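Local coordinates for protein beta-L-arabinobiosidase (Bacteroides thetaiotaomicron, PDB 5MQR) that probably hydrolyses arabinose-containing glycosidic bonds of plant pectin and may also have exo-alpha-sialidase activity, at residues E120-Y132 with M140-R152. Sequence-based numbering, arbitrary orientation.
Sequences EIVFPPYKVPDGY and MQAKDLIAIMHQR. With EDO (1,2-ethanediol), chain H.
Y126 and V128 meet L145 and A147 antiparallel around a single bridge between K127 and I146: A147 N reaches Y126 O at 2.8 Å, and V128 N bonds L145 O at 2.9 Å. One water extends the pairing inward, accepting from Y126 N and donating to A147 O. V128 supplies the central apolar wedge. With CG1 anti to the backbone N (chi1 179°), that methyl lies 3.9 Å from A142 CB, while CG2 rests over A147 and L145 CD2. Farther out, P129-Y132 makes a type II turn; G131 N donates to A142 O, and A142 N returns a bond to Y132 O. D130 OD1 takes D144 N at 3.0 Å on its syn side, tilted 31° out of the carboxylate plane, and accepts a second hydrogen bond from a water joined to V128 O and L145 N. Nearer the propeller body, SE of selenomethionine M149 lies against F123, and the bend at chi3 (77°) folds CE back to 3.7 Å from F123 CB. Further along 140-152, H150 stands by its CE1 edge over the R152 guanidinium face, CE1 3.5 Å above its centre, and H150 NE2 donates to ethanediol O1, which R152 NH1 meets weakly. R152 NE forms a salt bridge with E247 and NH1 a hydrogen bond with Q77; an alanine here would probably leave E247 without this charged mate and the CE1 edge of H150 without its flat support. This is an inter-blade connection, from outer strand 120-123 of one four-stranded sheet to strand 148-157 of the next, consistent with the family's N-terminal beta propeller.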
loop_
_atom_site.group_PDB
_atom_site.type_symbol
_atom_site.label_atom_id
_atom_site.label_comp_id
_atom_site.label_asym_id
_atom_site.label_seq_id
_atom_site.Cartn_x
_atom_site.Cartn_y
_atom_site.Cartn_z
ATOM N N GLU A 120 31.356 13.623 21.780
ATOM C CA GLU A 120 32.092 13.614 23.016
ATOM C C GLU A 120 33.078 12.453 22.861
ATOM O O GLU A 120 32.670 11.367 22.441
ATOM C CB GLU A 120 31.088 13.331 24.133
ATOM C CG GLU A 120 31.169 14.208 25.357
ATOM C CD GLU A 120 30.247 13.719 26.478
ATOM O OE1 GLU A 120 29.044 13.487 26.208
ATOM O OE2 GLU A 120 30.732 13.559 27.621
ATOM N N ILE A 121 34.352 12.650 23.197
ATOM C CA ILE A 121 35.327 11.558 23.106
ATOM C C ILE A 121 34.972 10.499 24.156
ATOM O O ILE A 121 34.931 10.795 25.355
ATOM C CB ILE A 121 36.783 12.038 23.290
ATOM C CG1 ILE A 121 37.187 13.011 22.158
ATOM C CG2 ILE A 121 37.755 10.857 23.304
ATOM C CD1 ILE A 121 38.357 13.908 22.506
ATOM N N VAL A 122 34.696 9.279 23.703
ATOM C CA VAL A 122 34.243 8.196 24.591
ATOM C C VAL A 122 35.350 7.145 24.795
ATOM O O VAL A 122 35.454 6.577 25.865
ATOM C CB VAL A 122 32.875 7.618 24.128
ATOM C CG1 VAL A 122 32.974 6.865 22.805
ATOM C CG2 VAL A 122 32.260 6.750 25.206
ATOM N N PHE A 123 36.179 6.918 23.778
ATOM C CA PHE A 123 37.459 6.225 23.950
ATOM C C PHE A 123 38.562 7.095 23.323
ATOM O O PHE A 123 38.508 7.363 22.133
ATOM C CB PHE A 123 37.420 4.836 23.330
ATOM C CG PHE A 123 36.396 3.922 23.963
ATOM C CD1 PHE A 123 36.523 3.535 25.283
ATOM C CD2 PHE A 123 35.302 3.463 23.245
ATOM C CE1 PHE A 123 35.603 2.704 25.879
ATOM C CE2 PHE A 123 34.368 2.626 23.841
ATOM C CZ PHE A 123 34.526 2.247 25.162
ATOM N N PRO A 124 39.535 7.570 24.133
ATOM C CA PRO A 124 40.521 8.521 23.658
ATOM C C PRO A 124 41.743 7.847 23.009
ATOM O O PRO A 124 41.875 6.620 23.079
ATOM C CB PRO A 124 40.942 9.240 24.960
ATOM C CG PRO A 124 40.852 8.204 26.005
ATOM C CD PRO A 124 39.764 7.246 25.564
ATOM N N PRO A 125 42.643 8.650 22.400
ATOM C CA PRO A 125 43.920 8.138 21.876
ATOM C C PRO A 125 44.679 7.309 22.916
ATOM O O PRO A 125 44.711 7.682 24.099
ATOM C CB PRO A 125 44.697 9.414 21.549
ATOM C CG PRO A 125 43.645 10.436 21.272
ATOM C CD PRO A 125 42.515 10.106 22.198
ATOM N N TYR A 126 45.268 6.207 22.463
ATOM C CA TYR A 126 45.939 5.241 23.334
ATOM C C TYR A 126 47.370 5.046 22.866
ATOM O O TYR A 126 47.621 4.913 21.682
ATOM C CB TYR A 126 45.182 3.916 23.288
ATOM C CG TYR A 126 45.653 2.855 24.262
ATOM C CD1 TYR A 126 46.797 2.076 23.990
ATOM C CD2 TYR A 126 44.943 2.600 25.454
ATOM C CE1 TYR A 126 47.237 1.106 24.888
ATOM C CE2 TYR A 126 45.372 1.620 26.350
ATOM C CZ TYR A 126 46.523 0.881 26.067
ATOM O OH TYR A 126 46.949 -0.090 26.925
ATOM N N LYS A 127 48.303 5.007 23.808
ATOM C CA LYS A 127 49.721 4.807 23.499
ATOM C C LYS A 127 50.056 3.369 23.213
ATOM O O LYS A 127 49.897 2.526 24.072
ATOM C CB LYS A 127 50.601 5.280 24.659
ATOM C CG LYS A 127 50.836 6.774 24.616
ATOM C CD LYS A 127 51.173 7.418 25.974
ATOM C CE LYS A 127 50.368 8.724 26.148
ATOM N NZ LYS A 127 51.090 9.745 26.963
ATOM N N VAL A 128 50.537 3.101 22.005
ATOM C CA VAL A 128 51.154 1.813 21.688
ATOM C C VAL A 128 52.446 1.772 22.506
ATOM O O VAL A 128 53.180 2.768 22.503
ATOM C CB VAL A 128 51.501 1.685 20.192
ATOM C CG1 VAL A 128 52.157 0.339 19.902
ATOM C CG2 VAL A 128 50.260 1.879 19.336
ATOM N N PRO A 129 52.721 0.670 23.243
ATOM C CA PRO A 129 53.955 0.722 24.042
ATOM C C PRO A 129 55.220 0.845 23.162
ATOM O O PRO A 129 55.321 0.176 22.123
ATOM C CB PRO A 129 53.947 -0.597 24.847
ATOM C CG PRO A 129 52.659 -1.262 24.585
ATOM C CD PRO A 129 52.007 -0.609 23.402
ATOM N N ASP A 130 56.128 1.737 23.564
ATOM C CA ASP A 130 57.446 1.868 22.942
ATOM C C ASP A 130 58.117 0.486 22.901
ATOM O O ASP A 130 58.199 -0.181 23.936
ATOM C CB ASP A 130 58.327 2.850 23.747
ATOM C CG ASP A 130 57.980 4.337 23.506
ATOM O OD1 ASP A 130 57.070 4.681 22.724
ATOM O OD2 ASP A 130 58.646 5.194 24.122
ATOM N N GLY A 131 58.554 0.053 21.719
ATOM C CA GLY A 131 59.214 -1.241 21.545
ATOM C C GLY A 131 58.353 -2.326 20.931
ATOM O O GLY A 131 58.827 -3.441 20.706
ATOM N N TYR A 132 57.088 -2.011 20.657
ATOM C CA TYR A 132 56.178 -2.925 19.959
ATOM C C TYR A 132 56.687 -3.213 18.545
ATOM O O TYR A 132 57.171 -2.293 17.867
ATOM C CB TYR A 132 54.773 -2.303 19.876
ATOM C CG TYR A 132 53.782 -3.069 19.025
ATOM C CD1 TYR A 132 53.680 -2.833 17.659
ATOM C CD2 TYR A 132 52.945 -4.038 19.592
ATOM C CE1 TYR A 132 52.782 -3.543 16.868
ATOM C CE2 TYR A 132 52.040 -4.751 18.812
ATOM C CZ TYR A 132 51.953 -4.492 17.451
ATOM O OH TYR A 132 51.032 -5.164 16.672
HETATM N N MSE A 140 61.464 -2.167 12.250
HETATM C CA MSE A 140 60.653 -1.062 12.785
HETATM C C MSE A 140 60.313 -1.301 14.235
HETATM O O MSE A 140 60.213 -2.432 14.685
HETATM C CB MSE A 140 59.352 -0.914 11.996
HETATM C CG MSE A 140 59.620 -0.682 10.505
HETATM SE SE MSE A 140 58.041 0.017 9.519
HETATM C CE MSE A 140 57.847 1.745 10.470
ATOM N N GLN A 141 60.143 -0.221 14.981
ATOM C CA GLN A 141 59.678 -0.284 16.362
ATOM C C GLN A 141 58.737 0.857 16.600
ATOM O O GLN A 141 58.828 1.890 15.940
ATOM C CB GLN A 141 60.825 -0.109 17.340
ATOM C CG GLN A 141 61.810 -1.243 17.387
ATOM C CD GLN A 141 62.973 -0.938 18.306
ATOM O OE1 GLN A 141 62.892 -0.058 19.166
ATOM N NE2 GLN A 141 64.059 -1.670 18.133
ATOM N N ALA A 142 57.847 0.676 17.564
ATOM C CA ALA A 142 56.955 1.744 17.970
ATOM C C ALA A 142 57.769 2.725 18.764
ATOM O O ALA A 142 58.505 2.333 19.667
ATOM C CB ALA A 142 55.821 1.211 18.823
ATOM N N LYS A 143 57.667 3.996 18.409
ATOM C CA LYS A 143 58.163 5.043 19.287
ATOM C C LYS A 143 57.220 6.232 19.248
ATOM O O LYS A 143 56.933 6.755 18.170
ATOM C CB LYS A 143 59.598 5.458 18.931
ATOM C CG LYS A 143 60.123 6.534 19.879
ATOM C CD LYS A 143 61.547 6.307 20.353
ATOM C CE LYS A 143 61.754 6.956 21.716
ATOM N NZ LYS A 143 63.199 7.200 21.979
ATOM N N ASP A 144 56.747 6.641 20.431
ATOM C CA ASP A 144 55.774 7.742 20.583
ATOM C C ASP A 144 54.577 7.596 19.623
ATOM O O ASP A 144 54.113 8.573 19.034
ATOM C CB ASP A 144 56.473 9.101 20.384
ATOM C CG ASP A 144 57.609 9.331 21.379
ATOM O OD1 ASP A 144 57.412 9.060 22.592
ATOM O OD2 ASP A 144 58.686 9.795 20.939
ATOM N N LEU A 145 54.116 6.355 19.479
ATOM C CA LEU A 145 53.073 5.982 18.542
ATOM C C LEU A 145 51.705 5.832 19.225
ATOM O O LEU A 145 51.571 5.164 20.258
ATOM C CB LEU A 145 53.449 4.663 17.850
ATOM C CG LEU A 145 52.521 4.166 16.745
ATOM C CD1 LEU A 145 52.555 5.131 15.564
ATOM C CD2 LEU A 145 52.900 2.749 16.335
ATOM N N ILE A 146 50.695 6.444 18.612
ATOM C CA ILE A 146 49.323 6.353 19.056
ATOM C C ILE A 146 48.637 5.210 18.280
ATOM O O ILE A 146 48.867 5.033 17.082
ATOM C CB ILE A 146 48.601 7.704 18.810
ATOM C CG1 ILE A 146 49.240 8.840 19.648
ATOM C CG2 ILE A 146 47.087 7.591 19.028
ATOM C CD1 ILE A 146 49.236 8.635 21.155
ATOM N N ALA A 147 47.787 4.452 18.967
ATOM C CA ALA A 147 47.076 3.331 18.350
ATOM C C ALA A 147 46.008 3.795 17.376
ATOM O O ALA A 147 45.614 4.963 17.377
ATOM C CB ALA A 147 46.438 2.461 19.425
ATOM N N ILE A 148 45.536 2.854 16.568
ATOM C CA ILE A 148 44.421 3.050 15.669
ATOM C C ILE A 148 43.229 2.310 16.253
ATOM O O ILE A 148 43.351 1.166 16.666
ATOM C CB ILE A 148 44.716 2.510 14.248
ATOM C CG1 ILE A 148 45.960 3.192 13.647
ATOM C CG2 ILE A 148 43.508 2.673 13.321
ATOM C CD1 ILE A 148 45.867 4.696 13.462
HETATM N N MSE A 149 42.074 2.977 16.261
HETATM C CA MSE A 149 40.824 2.391 16.730
HETATM C C MSE A 149 40.115 1.804 15.551
HETATM O O MSE A 149 40.204 2.316 14.434
HETATM C CB MSE A 149 39.909 3.385 17.490
HETATM C CG MSE A 149 40.622 3.873 18.749
HETATM SE SE MSE A 149 39.386 4.434 20.170
HETATM C CE MSE A 149 38.861 2.621 20.780
ATOM N N HIS A 150 39.425 0.695 15.812
ATOM C CA HIS A 150 38.642 -0.005 14.818
ATOM C C HIS A 150 37.700 -0.971 15.527
ATOM O O HIS A 150 38.172 -1.826 16.275
ATOM C CB HIS A 150 39.537 -0.799 13.869
ATOM C CG HIS A 150 38.787 -1.357 12.704
ATOM N ND1 HIS A 150 38.241 -2.623 12.705
ATOM C CD2 HIS A 150 38.420 -0.788 11.531
ATOM C CE1 HIS A 150 37.610 -2.824 11.563
ATOM N NE2 HIS A 150 37.713 -1.729 10.830
ATOM N N GLN A 151 36.403 -0.796 15.304
ATOM C CA GLN A 151 35.318 -1.589 15.911
ATOM C C GLN A 151 34.326 -1.938 14.845
ATOM O O GLN A 151 33.970 -1.051 14.067
ATOM C CB GLN A 151 34.412 -0.726 16.814
ATOM C CG GLN A 151 34.984 -0.221 18.053
ATOM C CD GLN A 151 35.736 1.063 17.897
ATOM O OE1 GLN A 151 36.932 1.061 18.032
ATOM N NE2 GLN A 151 35.040 2.164 17.656
ATOM N N ARG A 152 33.777 -3.143 14.885
ATOM C CA ARG A 152 32.595 -3.482 14.068
ATOM C C ARG A 152 31.326 -3.549 14.903
ATOM O O ARG A 152 30.246 -3.795 14.344
ATOM C CB ARG A 152 32.804 -4.820 13.365
ATOM C CG ARG A 152 34.035 -4.892 12.486
ATOM C CD ARG A 152 33.886 -3.986 11.282
ATOM N NE ARG A 152 34.687 -4.482 10.171
ATOM C CZ ARG A 152 35.113 -3.751 9.134
ATOM N NH1 ARG A 152 34.778 -2.455 8.996
ATOM N NH2 ARG A 152 35.865 -4.348 8.195
HETATM C C1 EDO H . 38.445 -2.211 7.478
HETATM O O1 EDO H . 37.627 -1.076 7.848
HETATM C C2 EDO H . 38.151 -2.701 6.052
HETATM O O2 EDO H . 38.305 -4.114 5.889
HETATM O O HOH W 1 44.426 5.621 19.718
HETATM O O HOH W 2 55.165 4.029 20.983
#